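Local structure of uncharacterized protein (Plasmodium falciparum, 1ZSO) at residues B[14-19]-B[102-107]; B[27-32]-B[122-127]; B[33-38]-B[49-54]; B[39-44]-B[111-116]. The protein is of unknown function but belongs to a eukaryotic CXXC-motif family whose members are thought to bind zinc. All blocks are in the same frame, centred on the assembly; numbering follows the deposited sequence.

Contact 1 (B[14-19]-B[102-107]); sequences VRIKAE and RDFASF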
loop_
_atom_site.group_PDB
_atom_site.type_symbol
_atom_site.label_atom_id
_atom_site.label_comp_id
_atom_site.label_asym_id
_atom_site.label_seq_id
_atom_site.Cartn_x
_atom_site.Cartn_y
_atom_site.Cartn_z
ATOM N N VAL B 14 -10.874 -2.985 16.358
ATOM C CA VAL B 14 -9.870 -3.803 17.018
ATOM C C VAL B 14 -9.980 -3.550 18.506
ATOM O O VAL B 14 -9.857 -2.413 18.940
ATOM C CB VAL B 14 -8.426 -3.456 16.598
ATOM C CG1 VAL B 14 -7.425 -4.285 17.387
ATOM C CG2 VAL B 14 -8.231 -3.707 15.139
ATOM N N ARG B 15 -10.210 -4.614 19.272
ATOM C CA ARG B 15 -10.287 -4.549 20.715
ATOM C C ARG B 15 -9.066 -5.205 21.309
ATOM O O ARG B 15 -8.618 -6.261 20.849
ATOM C CB ARG B 15 -11.537 -5.278 21.199
ATOM C CG ARG B 15 -12.704 -5.088 20.259
ATOM C CD ARG B 15 -14.030 -5.054 20.976
ATOM N NE ARG B 15 -14.283 -6.274 21.720
ATOM C CZ ARG B 15 -14.570 -6.318 23.019
ATOM N NH1 ARG B 15 -14.647 -5.186 23.726
ATOM N NH2 ARG B 15 -14.802 -7.496 23.604
ATOM N N ILE B 16 -8.528 -4.580 22.348
ATOM C CA ILE B 16 -7.456 -5.178 23.093
ATOM C C ILE B 16 -7.744 -5.287 24.595
ATOM O O ILE B 16 -8.609 -4.597 25.158
ATOM C CB ILE B 16 -6.108 -4.444 22.876
ATOM C CG1 ILE B 16 -6.025 -3.169 23.709
ATOM C CG2 ILE B 16 -5.888 -4.114 21.409
ATOM C CD1 ILE B 16 -4.651 -2.519 23.590
ATOM N N LYS B 17 -6.941 -6.147 25.218
ATOM C CA LYS B 17 -6.976 -6.447 26.651
ATOM C C LYS B 17 -5.535 -6.809 27.064
ATOM O O LYS B 17 -4.852 -7.540 26.376
ATOM C CB LYS B 17 -7.917 -7.627 26.886
ATOM C CG LYS B 17 -8.039 -8.108 28.307
ATOM C CD LYS B 17 -9.078 -9.215 28.338
ATOM C CE LYS B 17 -8.940 -10.110 29.536
ATOM N NZ LYS B 17 -10.133 -11.080 29.580
ATOM N N ALA B 18 -5.071 -6.288 28.178
ATOM C CA ALA B 18 -3.744 -6.645 28.658
ATOM C C ALA B 18 -3.713 -6.341 30.129
ATOM O O ALA B 18 -4.477 -5.495 30.622
ATOM C CB ALA B 18 -2.640 -5.862 27.928
ATOM N N GLU B 19 -2.858 -7.092 30.810
ATOM C CA GLU B 19 -2.639 -6.973 32.241
ATOM C C GLU B 19 -1.456 -6.000 32.480
ATOM O O GLU B 19 -0.369 -6.142 31.883
ATOM C CB GLU B 19 -2.416 -8.396 32.804
ATOM C CG GLU B 19 -1.681 -8.507 34.124
ATOM C CD GLU B 19 -1.686 -9.951 34.663
ATOM O OE1 GLU B 19 -2.024 -10.882 33.890
ATOM O OE2 GLU B 19 -1.363 -10.153 35.859
ATOM N N ARG B 102 -11.267 -3.539 25.568
ATOM C CA ARG B 102 -11.535 -2.144 25.239
ATOM C C ARG B 102 -11.285 -1.901 23.735
ATOM O O ARG B 102 -10.307 -2.377 23.156
ATOM C CB ARG B 102 -10.727 -1.186 26.163
ATOM C CG ARG B 102 -10.377 0.213 25.578
ATOM C CD ARG B 102 -10.135 1.336 26.632
ATOM N NE ARG B 102 -10.044 2.667 26.001
ATOM C CZ ARG B 102 -9.688 3.815 26.611
ATOM N NH1 ARG B 102 -9.354 3.842 27.905
ATOM N NH2 ARG B 102 -9.651 4.962 25.915
ATOM N N ASP B 103 -12.215 -1.177 23.117
ATOM C CA ASP B 103 -12.054 -0.721 21.759
ATOM C C ASP B 103 -10.784 0.095 21.646
ATOM O O ASP B 103 -10.557 1.016 22.430
ATOM C CB ASP B 103 -13.265 0.114 21.341
ATOM C CG ASP B 103 -14.516 -0.739 21.108
ATOM O OD1 ASP B 103 -14.390 -1.985 21.171
ATOM O OD2 ASP B 103 -15.615 -0.170 20.848
ATOM N N PHE B 104 -9.957 -0.253 20.667
ATOM C CA PHE B 104 -8.663 0.367 20.515
ATOM C C PHE B 104 -8.600 1.219 19.257
ATOM O O PHE B 104 -8.010 2.291 19.267
ATOM C CB PHE B 104 -7.560 -0.707 20.472
ATOM C CG PHE B 104 -6.174 -0.148 20.619
ATOM C CD1 PHE B 104 -5.731 0.320 21.843
ATOM C CD2 PHE B 104 -5.327 -0.043 19.521
ATOM C CE1 PHE B 104 -4.482 0.882 21.975
ATOM C CE2 PHE B 104 -4.063 0.512 19.662
ATOM C CZ PHE B 104 -3.649 0.992 20.885
ATOM N N ALA B 105 -9.174 0.727 18.164
ATOM C CA ALA B 105 -9.106 1.422 16.883
ATOM C C ALA B 105 -10.224 0.929 15.989
ATOM O O ALA B 105 -10.536 -0.272 15.987
ATOM C CB ALA B 105 -7.763 1.210 16.237
ATOM N N SER B 106 -10.834 1.827 15.219
ATOM C CA SER B 106 -11.863 1.410 14.268
ATOM C C SER B 106 -11.409 1.685 12.829
ATOM O O SER B 106 -10.653 2.648 12.588
ATOM C CB SER B 106 -13.174 2.136 14.542
ATOM O OG SER B 106 -13.316 2.378 15.930
ATOM N N PHE B 107 -11.896 0.850 11.900
ATOM C CA PHE B 107 -11.614 0.999 10.463
ATOM C C PHE B 107 -12.857 0.828 9.599
ATOM O O PHE B 107 -13.637 -0.099 9.804
ATOM C CB PHE B 107 -10.594 -0.026 10.009
ATOM C CG PHE B 107 -9.350 -0.057 10.850
ATOM C CD1 PHE B 107 -9.320 -0.770 12.040
ATOM C CD2 PHE B 107 -8.215 0.623 10.460
ATOM C CE1 PHE B 107 -8.209 -0.772 12.823
ATOM C CE2 PHE B 107 -7.096 0.620 11.264
ATOM C CZ PHE B 107 -7.092 -0.087 12.428
#
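Val14 grips the opposite strand through both of its backbone polar atoms. Its N-H points at Ala105 O over 2.8 Å in a nearly linear bond, while its carbonyl O takes the N-H of Phe104, also at 2.8 Å. A weaker bond runs from Ala105 N to Val14 O at 3.3 Å. Two residues further on, Ile16 N donates to Arg102 O and Arg102 N to Ile16 O. Because Phe104 and Ala105 both face Val14, the pairing is a classic beta bulge, set between two central antiparallel strands of the six-stranded sheet; the register slips by one residue there, and Phe104 directs its CB toward strand 14-19. Its CG lies anti to the backbone N (chi1 -167°), and Ile16 CD1 comes to 3.5 Å from Phe104 CD1. Beyond the bulge, Val14 CG2 meets the edge of the Phe107 ring at CE1, 3.7 Å away. On the other face of the sheet Arg15 bends its chain past Asp103. The guanidinium and carboxylate planes stand perpendicular, and with 4.1 Å from Arg15 NH1 to Asp103 OD1 the opposite charges are near but form no salt bridge. The Arg102 guanidinium leaves the contact, its NH1 bonding Asn97 OD1.

Contact 2 (B[27-32]-B[122-127]); sequences FCDDEY and NFIVED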
loop_
_atom_site.group_PDB
_atom_site.type_symbol
_atom_site.label_atom_id
_atom_site.label_comp_id
_atom_site.label_asym_id
_atom_site.label_seq_id
_atom_site.Cartn_x
_atom_site.Cartn_y
_atom_site.Cartn_z
ATOM N N PHE B 27 -0.192 3.259 24.217
ATOM C CA PHE B 27 -0.788 3.961 23.094
ATOM C C PHE B 27 0.140 3.935 21.926
ATOM O O PHE B 27 1.273 3.472 22.047
ATOM C CB PHE B 27 -1.172 5.410 23.450
ATOM C CG PHE B 27 -0.006 6.317 23.818
ATOM C CD1 PHE B 27 0.703 6.126 24.994
ATOM C CD2 PHE B 27 0.318 7.408 23.014
ATOM C CE1 PHE B 27 1.745 6.957 25.335
ATOM C CE2 PHE B 27 1.363 8.244 23.333
ATOM C CZ PHE B 27 2.078 8.028 24.498
ATOM N N CYS B 28 -0.341 4.430 20.786
ATOM C CA CYS B 28 0.512 4.604 19.623
ATOM C C CYS B 28 0.283 5.936 18.906
ATOM O O CYS B 28 -0.684 6.640 19.181
ATOM C CB CYS B 28 0.325 3.440 18.686
ATOM S SG CYS B 28 -1.378 3.047 18.337
ATOM N N ASP B 29 1.199 6.296 18.012
ATOM C CA ASP B 29 1.140 7.586 17.340
ATOM C C ASP B 29 0.813 7.412 15.851
ATOM O O ASP B 29 0.354 6.360 15.434
ATOM C CB ASP B 29 2.470 8.329 17.541
ATOM C CG ASP B 29 3.625 7.732 16.714
ATOM O OD1 ASP B 29 4.515 8.513 16.291
ATOM O OD2 ASP B 29 3.647 6.496 16.468
ATOM N N ASP B 30 1.057 8.451 15.063
ATOM C CA ASP B 30 0.778 8.442 13.624
ATOM C C ASP B 30 1.710 7.545 12.843
ATOM O O ASP B 30 1.360 7.102 11.756
ATOM C CB ASP B 30 0.879 9.848 13.058
ATOM C CG ASP B 30 -0.319 10.709 13.411
ATOM O OD1 ASP B 30 -1.199 10.228 14.152
ATOM O OD2 ASP B 30 -0.380 11.874 12.940
ATOM N N GLU B 31 2.898 7.305 13.400
ATOM C CA GLU B 31 3.884 6.389 12.834
ATOM C C GLU B 31 3.448 4.916 12.985
ATOM O O GLU B 31 3.987 4.045 12.332
ATOM C CB GLU B 31 5.269 6.589 13.504
ATOM C CG GLU B 31 5.815 8.036 13.523
ATOM C CD GLU B 31 7.108 8.208 14.390
ATOM O OE1 GLU B 31 7.959 7.275 14.413
ATOM O OE2 GLU B 31 7.287 9.287 15.034
ATOM N N TYR B 32 2.471 4.630 13.838
ATOM C CA TYR B 32 2.156 3.265 14.126
ATOM C C TYR B 32 1.907 2.474 12.827
ATOM O O TYR B 32 1.170 2.900 11.900
ATOM C CB TYR B 32 0.960 3.133 15.103
ATOM C CG TYR B 32 0.721 1.695 15.476
ATOM C CD1 TYR B 32 1.496 1.074 16.421
ATOM C CD2 TYR B 32 -0.204 0.923 14.781
ATOM C CE1 TYR B 32 1.312 -0.278 16.717
ATOM C CE2 TYR B 32 -0.380 -0.399 15.055
ATOM C CZ TYR B 32 0.373 -1.003 16.048
ATOM O OH TYR B 32 0.206 -2.350 16.310
ATOM N N ASN B 122 5.897 -0.433 17.435
ATOM C CA ASN B 122 5.989 1.005 17.604
ATOM C C ASN B 122 4.977 1.483 18.644
ATOM O O ASN B 122 4.425 2.568 18.514
ATOM C CB ASN B 122 5.804 1.879 16.306
ATOM C CG ASN B 122 5.844 1.108 14.985
ATOM O OD1 ASN B 122 4.983 0.275 14.677
ATOM N ND2 ASN B 122 6.776 1.501 14.140
ATOM N N PHE B 123 4.739 0.718 19.691
ATOM C CA PHE B 123 3.866 1.237 20.754
ATOM C C PHE B 123 4.669 2.153 21.645
ATOM O O PHE B 123 5.882 2.152 21.609
ATOM C CB PHE B 123 3.239 0.127 21.589
ATOM C CG PHE B 123 2.209 -0.664 20.862
ATOM C CD1 PHE B 123 0.912 -0.211 20.786
ATOM C CD2 PHE B 123 2.536 -1.868 20.246
ATOM C CE1 PHE B 123 -0.049 -0.924 20.113
ATOM C CE2 PHE B 123 1.584 -2.599 19.591
ATOM C CZ PHE B 123 0.271 -2.126 19.533
ATOM N N ILE B 124 3.957 2.969 22.406
ATOM C CA ILE B 124 4.528 3.916 23.329
ATOM C C ILE B 124 3.859 3.575 24.655
ATOM O O ILE B 124 2.667 3.247 24.708
ATOM C CB ILE B 124 4.267 5.389 22.915
ATOM C CG1 ILE B 124 4.671 5.598 21.444
ATOM C CG2 ILE B 124 5.027 6.399 23.853
ATOM C CD1 ILE B 124 4.370 6.992 20.886
ATOM N N VAL B 125 4.660 3.587 25.715
ATOM C CA VAL B 125 4.141 3.402 27.049
ATOM C C VAL B 125 4.595 4.552 27.948
ATOM O O VAL B 125 5.753 4.969 27.913
ATOM C CB VAL B 125 4.614 2.091 27.633
ATOM C CG1 VAL B 125 4.427 2.106 29.122
ATOM C CG2 VAL B 125 3.870 0.936 26.973
ATOM N N GLU B 126 3.657 5.063 28.736
ATOM C CA GLU B 126 3.978 5.946 29.857
ATOM C C GLU B 126 3.769 5.115 31.106
ATOM O O GLU B 126 2.777 4.407 31.183
ATOM C CB GLU B 126 3.059 7.171 29.896
ATOM C CG GLU B 126 3.485 8.190 30.987
ATOM C CD GLU B 126 2.691 9.466 30.950
ATOM O OE1 GLU B 126 1.652 9.489 30.254
ATOM O OE2 GLU B 126 3.109 10.453 31.613
ATOM N N ASP B 127 4.697 5.176 32.067
ATOM C CA ASP B 127 4.494 4.486 33.347
ATOM C C ASP B 127 3.915 5.449 34.373
ATOM O O ASP B 127 3.773 6.624 34.078
ATOM C CB ASP B 127 5.777 3.802 33.854
ATOM C CG ASP B 127 6.884 4.791 34.263
ATOM O OD1 ASP B 127 6.624 5.939 34.672
ATOM O OD2 ASP B 127 8.051 4.384 34.194
#
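Phe27 and Ile124 form a single antiparallel hydrogen-bonded pair, Phe27 N to Ile124 O at 2.9 Å and Ile124 N to Phe27 O at 2.8 Å, after which segment 27-32 leaves its partner through a type I turn from Asp29 to Tyr32. The Phe27 ring lies over its cross-strand neighbour: CG sits between the backbone N and the carbonyl carbon (chi1 63°), and Ile124 CB makes a CH-pi contact 3.9 Å from the ring centroid, displaced toward the rim. Ile124 CG2 comes closer still to one ring atom, 3.4 Å from Phe27 CZ. On the other side of the strand the rings of Phe123 and Tyr32 meet obliquely, their planes 52° apart. Tyr32 CE1 stands above one face of Phe123, near the rim and 3.5 Å from Phe123 CZ, whereas the Tyr32 hydroxyl accepts the backbone N-H of Ser120. Asn122 O approaches the edge of the Tyr32 ring in its plane. Cys28 adds an oblique sulfur-aromatic contact, with SG 5.5 Å from the Phe123 centroid. Asn122 OD1 is bonded to Ser120 OG and Leu33 N, tying the start of segment 122-127 to the chain just ahead of strand 34-40. Within the four-stranded antiparallel sheet, strand 123-127 lies between strands 23-27 and 132-136; Phe123 also packs on Leu26 and Val136, and Ile124 on Tyr134.

Contact 3 (B[33-38]-B[49-54]); sequences LWIFNI and NIQFRK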
loop_
_atom_site.group_PDB
_atom_site.type_symbol
_atom_site.label_atom_id
_atom_site.label_comp_id
_atom_site.label_asym_id
_atom_site.label_seq_id
_atom_site.Cartn_x
_atom_site.Cartn_y
_atom_site.Cartn_z
ATOM N N LEU B 33 2.535 1.301 12.775
ATOM C CA LEU B 33 2.416 0.420 11.615
ATOM C C LEU B 33 1.295 -0.585 11.773
ATOM O O LEU B 33 1.463 -1.576 12.505
ATOM C CB LEU B 33 3.717 -0.331 11.357
ATOM C CG LEU B 33 3.652 -0.982 9.989
ATOM C CD1 LEU B 33 3.478 0.117 8.962
ATOM C CD2 LEU B 33 4.895 -1.793 9.687
ATOM N N TRP B 34 0.161 -0.355 11.096
ATOM C CA TRP B 34 -0.953 -1.349 11.139
ATOM C C TRP B 34 -0.641 -2.502 10.199
ATOM O O TRP B 34 -0.166 -2.285 9.055
ATOM C CB TRP B 34 -2.298 -0.721 10.768
ATOM C CG TRP B 34 -2.674 0.325 11.689
ATOM C CD1 TRP B 34 -2.490 1.647 11.535
ATOM C CD2 TRP B 34 -3.256 0.146 12.983
ATOM N NE1 TRP B 34 -2.962 2.326 12.624
ATOM C CE2 TRP B 34 -3.432 1.420 13.536
ATOM C CE3 TRP B 34 -3.692 -0.964 13.701
ATOM C CZ2 TRP B 34 -3.976 1.611 14.798
ATOM C CZ3 TRP B 34 -4.210 -0.776 14.952
ATOM C CH2 TRP B 34 -4.369 0.501 15.480
ATOM N N ILE B 35 -0.859 -3.716 10.714
ATOM C CA ILE B 35 -0.524 -4.986 10.042
ATOM C C ILE B 35 -1.725 -5.934 10.163
ATOM O O ILE B 35 -2.325 -6.136 11.238
ATOM C CB ILE B 35 0.747 -5.589 10.623
ATOM C CG1 ILE B 35 1.867 -4.542 10.592
ATOM C CG2 ILE B 35 1.192 -6.830 9.831
ATOM C CD1 ILE B 35 3.046 -4.887 11.406
ATOM N N PHE B 36 -2.144 -6.474 9.047
ATOM C CA PHE B 36 -3.332 -7.332 9.052
ATOM C C PHE B 36 -3.140 -8.418 8.053
ATOM O O PHE B 36 -2.411 -8.248 7.059
ATOM C CB PHE B 36 -4.578 -6.540 8.654
ATOM C CG PHE B 36 -5.051 -5.574 9.712
ATOM C CD1 PHE B 36 -5.761 -6.026 10.792
ATOM C CD2 PHE B 36 -4.788 -4.222 9.603
ATOM C CE1 PHE B 36 -6.193 -5.137 11.792
ATOM C CE2 PHE B 36 -5.206 -3.335 10.575
ATOM C CZ PHE B 36 -5.920 -3.796 11.672
ATOM N N ASN B 37 -3.796 -9.537 8.328
ATOM C CA ASN B 37 -4.199 -10.405 7.273
ATOM C C ASN B 37 -5.638 -10.068 6.869
ATOM O O ASN B 37 -6.540 -9.953 7.705
ATOM C CB ASN B 37 -4.156 -11.859 7.685
ATOM C CG ASN B 37 -2.774 -12.369 8.013
ATOM O OD1 ASN B 37 -1.740 -11.849 7.595
ATOM N ND2 ASN B 37 -2.767 -13.470 8.750
ATOM N N ILE B 38 -5.838 -9.929 5.564
ATOM C CA ILE B 38 -7.146 -9.611 4.999
ATOM C C ILE B 38 -7.673 -10.644 4.004
ATOM O O ILE B 38 -6.950 -11.535 3.534
ATOM C CB ILE B 38 -7.107 -8.251 4.313
ATOM C CG1 ILE B 38 -6.175 -8.323 3.099
ATOM C CG2 ILE B 38 -6.670 -7.170 5.368
ATOM C CD1 ILE B 38 -6.361 -7.195 2.068
ATOM N N ASN B 49 -0.274 -9.900 5.840
ATOM C CA ASN B 49 0.753 -8.938 6.241
ATOM C C ASN B 49 0.711 -7.687 5.389
ATOM O O ASN B 49 1.735 -7.275 4.824
ATOM C CB ASN B 49 2.132 -9.590 6.109
ATOM C CG ASN B 49 3.268 -8.725 6.726
ATOM O OD1 ASN B 49 3.162 -8.224 7.855
ATOM N ND2 ASN B 49 4.363 -8.568 5.976
ATOM N N ILE B 50 -0.476 -7.106 5.234
ATOM C CA ILE B 50 -0.531 -5.828 4.614
ATOM C C ILE B 50 -0.100 -4.886 5.687
ATOM O O ILE B 50 -0.285 -5.165 6.900
ATOM C CB ILE B 50 -1.919 -5.429 4.100
ATOM C CG1 ILE B 50 -2.925 -5.299 5.250
ATOM C CG2 ILE B 50 -2.379 -6.410 3.077
ATOM C CD1 ILE B 50 -4.040 -4.448 4.921
ATOM N N GLN B 51 0.476 -3.777 5.253
ATOM C CA GLN B 51 1.006 -2.787 6.186
ATOM C C GLN B 51 0.561 -1.363 5.793
ATOM O O GLN B 51 0.594 -0.938 4.619
ATOM C CB GLN B 51 2.543 -2.860 6.252
ATOM C CG GLN B 51 3.155 -4.241 6.417
ATOM C CD GLN B 51 4.661 -4.205 6.313
ATOM O OE1 GLN B 51 5.212 -3.310 5.713
ATOM N NE2 GLN B 51 5.334 -5.170 6.917
ATOM N N PHE B 52 0.179 -0.593 6.769
ATOM C CA PHE B 52 -0.164 0.805 6.448
ATOM C C PHE B 52 -0.157 1.645 7.684
ATOM O O PHE B 52 -0.231 1.112 8.772
ATOM C CB PHE B 52 -1.525 0.914 5.714
ATOM C CG PHE B 52 -2.715 0.607 6.578
ATOM C CD1 PHE B 52 -3.332 1.609 7.308
ATOM C CD2 PHE B 52 -3.226 -0.668 6.632
ATOM C CE1 PHE B 52 -4.384 1.339 8.101
ATOM C CE2 PHE B 52 -4.274 -0.966 7.436
ATOM C CZ PHE B 52 -4.874 0.029 8.158
ATOM N N ARG B 53 -0.081 2.961 7.496
ATOM C CA ARG B 53 -0.238 3.973 8.568
ATOM C C ARG B 53 -1.463 4.845 8.351
ATOM O O ARG B 53 -1.848 5.091 7.216
ATOM C CB ARG B 53 0.970 4.897 8.614
ATOM C CG ARG B 53 2.237 4.218 9.124
ATOM C CD ARG B 53 3.419 4.595 8.263
ATOM N NE ARG B 53 3.123 4.283 6.850
ATOM C CZ ARG B 53 3.354 3.102 6.270
ATOM N NH1 ARG B 53 3.935 2.124 6.966
ATOM N NH2 ARG B 53 3.016 2.907 4.991
ATOM N N LYS B 54 -2.020 5.383 9.440
ATOM C CA LYS B 54 -3.252 6.187 9.371
ATOM C C LYS B 54 -3.027 7.512 8.603
ATOM O O LYS B 54 -3.960 8.238 8.326
ATOM C CB LYS B 54 -3.781 6.473 10.801
ATOM C CG LYS B 54 -3.131 7.709 11.443
ATOM C CD LYS B 54 -3.030 7.601 12.932
ATOM C CE LYS B 54 -4.173 8.248 13.643
ATOM N NZ LYS B 54 -4.145 7.865 15.122
#
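Strands 34-38 and 50-52 run antiparallel at 156°, their axes approaching to 4.8 Å, and form the two arms of a beta hairpin. Trp34 and Phe52 exchange backbone hydrogen bonds, as do Phe36 and Ile50. Asn49 also faces Phe36, which makes a G1 beta bulge: Asn49 takes a positive phi of 60°, and its N-H donates to Asn37 OD1 at 3.0 Å in the plane of the Asn37 carbonyl. Trp34, Phe36, Ile50 and Phe52 share one face, where Phe52 CG lies between its backbone N and carbonyl carbon (chi1 70°). There Trp34 CB sits over the Phe52 ring, 3.9 Å from its centroid, while the indole slides aside so that the two flat groups barely overlap. Phe52 CE2 touches the edge of the Phe36 ring at CD2, also 3.9 Å away, and the Phe107 ring meets both Trp34 and Phe36 edge-to-face. Across the hairpin's other face, Gln51 reaches the dimer partner, its NE2 donating to Lys72 O of the second subunit; Leu33 and Arg53 pack on Tyr79 of that subunit, and the Arg53 guanidinium is also held by a salt bridge to Asp56. At the turn-side end, Ile38 and Ile50 cross at about a right angle, Ile38 CG2 lying 3.8 Å from Ile50 CD1.

Contact 4 (B[39-44]-B[111-116]); sequences RDSTSS and GIELID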
loop_
_atom_site.group_PDB
_atom_site.type_symbol
_atom_site.label_atom_id
_atom_site.label_comp_id
_atom_site.label_asym_id
_atom_site.label_seq_id
_atom_site.Cartn_x
_atom_site.Cartn_y
_atom_site.Cartn_z
ATOM N N ARG B 39 -8.952 -10.489 3.699
ATOM C CA ARG B 39 -9.640 -11.295 2.697
ATOM C C ARG B 39 -10.579 -10.424 1.856
ATOM O O ARG B 39 -11.134 -9.406 2.309
ATOM C CB ARG B 39 -10.435 -12.407 3.372
ATOM C CG ARG B 39 -10.942 -13.505 2.417
ATOM C CD ARG B 39 -12.109 -14.165 3.076
ATOM N NE ARG B 39 -12.904 -14.990 2.178
ATOM C CZ ARG B 39 -12.804 -16.315 2.114
ATOM N NH1 ARG B 39 -11.906 -16.952 2.871
ATOM N NH2 ARG B 39 -13.587 -17.000 1.267
ATOM N N ASP B 40 -10.728 -10.828 0.614
ATOM C CA ASP B 40 -11.701 -10.228 -0.270
ATOM C C ASP B 40 -13.105 -10.539 0.269
ATOM O O ASP B 40 -13.439 -11.686 0.570
ATOM C CB ASP B 40 -11.464 -10.793 -1.662
ATOM C CG ASP B 40 -12.327 -10.178 -2.715
ATOM O OD1 ASP B 40 -13.226 -9.353 -2.381
ATOM O OD2 ASP B 40 -12.127 -10.579 -3.898
ATOM N N SER B 41 -13.914 -9.507 0.448
ATOM C CA SER B 41 -15.256 -9.679 0.970
ATOM C C SER B 41 -16.171 -10.309 -0.064
ATOM O O SER B 41 -17.268 -10.808 0.280
ATOM C CB SER B 41 -15.828 -8.332 1.414
ATOM O OG SER B 41 -15.906 -7.432 0.335
ATOM N N THR B 42 -15.730 -10.331 -1.320
ATOM C CA THR B 42 -16.543 -10.935 -2.390
ATOM C C THR B 42 -15.879 -12.137 -3.087
ATOM O O THR B 42 -16.331 -12.531 -4.146
ATOM C CB THR B 42 -16.930 -9.905 -3.515
ATOM O OG1 THR B 42 -15.772 -9.519 -4.253
ATOM C CG2 THR B 42 -17.629 -8.662 -2.957
ATOM N N SER B 43 -14.799 -12.704 -2.542
ATOM C CA SER B 43 -14.191 -13.907 -3.142
ATOM C C SER B 43 -13.374 -14.636 -2.093
ATOM O O SER B 43 -13.389 -14.252 -0.942
ATOM C CB SER B 43 -13.319 -13.570 -4.376
ATOM O OG SER B 43 -12.023 -13.048 -4.021
ATOM N N SER B 44 -12.669 -15.689 -2.501
ATOM C CA SER B 44 -11.816 -16.502 -1.642
ATOM C C SER B 44 -10.401 -15.931 -1.475
ATOM O O SER B 44 -9.645 -16.378 -0.618
ATOM C CB SER B 44 -11.720 -17.899 -2.237
ATOM O OG SER B 44 -12.926 -18.648 -2.069
ATOM N N GLY B 111 -14.983 -3.656 0.637
ATOM C CA GLY B 111 -14.474 -4.707 -0.200
ATOM C C GLY B 111 -13.407 -5.551 0.471
ATOM O O GLY B 111 -12.794 -6.430 -0.156
ATOM N N ILE B 112 -13.218 -5.342 1.753
ATOM C CA ILE B 112 -12.117 -6.002 2.465
ATOM C C ILE B 112 -12.622 -6.413 3.858
ATOM O O ILE B 112 -13.325 -5.633 4.488
ATOM C CB ILE B 112 -10.917 -5.063 2.660
ATOM C CG1 ILE B 112 -10.115 -4.903 1.383
ATOM C CG2 ILE B 112 -9.971 -5.580 3.753
ATOM C CD1 ILE B 112 -9.204 -3.699 1.433
ATOM N N GLU B 113 -12.260 -7.613 4.295
ATOM C CA GLU B 113 -12.398 -8.086 5.708
ATOM C C GLU B 113 -11.067 -8.213 6.438
ATOM O O GLU B 113 -10.176 -8.914 5.975
ATOM C CB GLU B 113 -12.922 -9.511 5.785
ATOM C CG GLU B 113 -14.338 -9.677 6.028
ATOM C CD GLU B 113 -15.007 -10.040 4.764
ATOM O OE1 GLU B 113 -14.915 -9.191 3.855
ATOM O OE2 GLU B 113 -15.565 -11.165 4.670
ATOM N N LEU B 114 -10.976 -7.575 7.594
ATOM C CA LEU B 114 -9.844 -7.688 8.497
ATOM C C LEU B 114 -9.959 -9.021 9.185
ATOM O O LEU B 114 -10.914 -9.220 9.893
ATOM C CB LEU B 114 -9.893 -6.585 9.567
ATOM C CG LEU B 114 -9.895 -5.161 8.997
ATOM C CD1 LEU B 114 -9.542 -4.111 10.050
ATOM C CD2 LEU B 114 -8.921 -5.090 7.849
ATOM N N ILE B 115 -9.006 -9.941 8.955
ATOM C CA ILE B 115 -9.073 -11.290 9.534
ATOM C C ILE B 115 -8.246 -11.365 10.848
ATOM O O ILE B 115 -8.769 -11.655 11.940
ATOM C CB ILE B 115 -8.597 -12.359 8.494
ATOM C CG1 ILE B 115 -9.456 -12.322 7.230
ATOM C CG2 ILE B 115 -8.660 -13.742 9.053
ATOM C CD1 ILE B 115 -10.916 -12.690 7.447
ATOM N N ASP B 116 -6.956 -11.067 10.713
ATOM C CA ASP B 116 -5.988 -11.203 11.777
ATOM C C ASP B 116 -5.265 -9.880 11.909
ATOM O O ASP B 116 -4.873 -9.315 10.923
ATOM C CB ASP B 116 -4.935 -12.255 11.418
ATOM C CG ASP B 116 -5.514 -13.639 11.253
ATOM O OD1 ASP B 116 -6.284 -14.073 12.144
ATOM O OD2 ASP B 116 -5.175 -14.317 10.241
HETATM O O HOH W 1 -14.000 -6.713 -2.865
#
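Ser41 OG stands between its own backbone N and carbonyl carbon (chi1 61°), a torsion that lays it against Gly111, 3.1 Å from Gly111 CA. Asp40 CG is anti to its backbone N (chi1 -175°), at the head of the type I turn from Asp40 to Ser43. Asp40 OD1 there accepts the N-H of Thr42 at 2.9 Å, closing an Asx turn, and the Thr42 hydroxyl at 3.2 Å; both donors come from the same face of the carboxylate plane. Across the contact, Arg39 and Glu113 form an antiparallel hydrogen-bonded pair, with Glu113 N to Arg39 O at 2.9 Å almost straight. Ser41 N reaches Gly111 O only weakly, at 3.3 Å. Ile115 CG1 packs on Arg39 CB, 4.0 Å away. The contact thus joins the end of strand 34-40, where it enters its turn, to the start of strand 112-117 in the three-stranded sheet. A water donates to both Asp40 OD1 and Gly111 O, 3.0 Å from the latter, and Trp73 NE1 also donates to that carbonyl. Donors gathered round Asp40 OD1 probably stabilise its negative charge, and through water this acid links the turn to the neighbouring strand.

From the N terminus, strand 9-21 supplies the first half of contact 1, whose loop closes only when the chain returns at 102-107. Segment 27-32 opens contact 2 inside that loop but waits until 122-127 for its partner, so contacts 1 and 2 cross. Contact 3 is a short hairpin closure nested within both. Contact 4 starts within that hairpin at 39-44 and ends at 111-116; it crosses contacts 1 and 3 and is nested inside contact 2. Contact 1 belongs to the six-stranded sheet, contact 2 to the four-stranded one, and contacts 3 and 4 share strand 34-40 in the third. Phe107 also reaches Phe52 and Leu114, while Phe104 touches Cys28 and Phe123, joining the sheets.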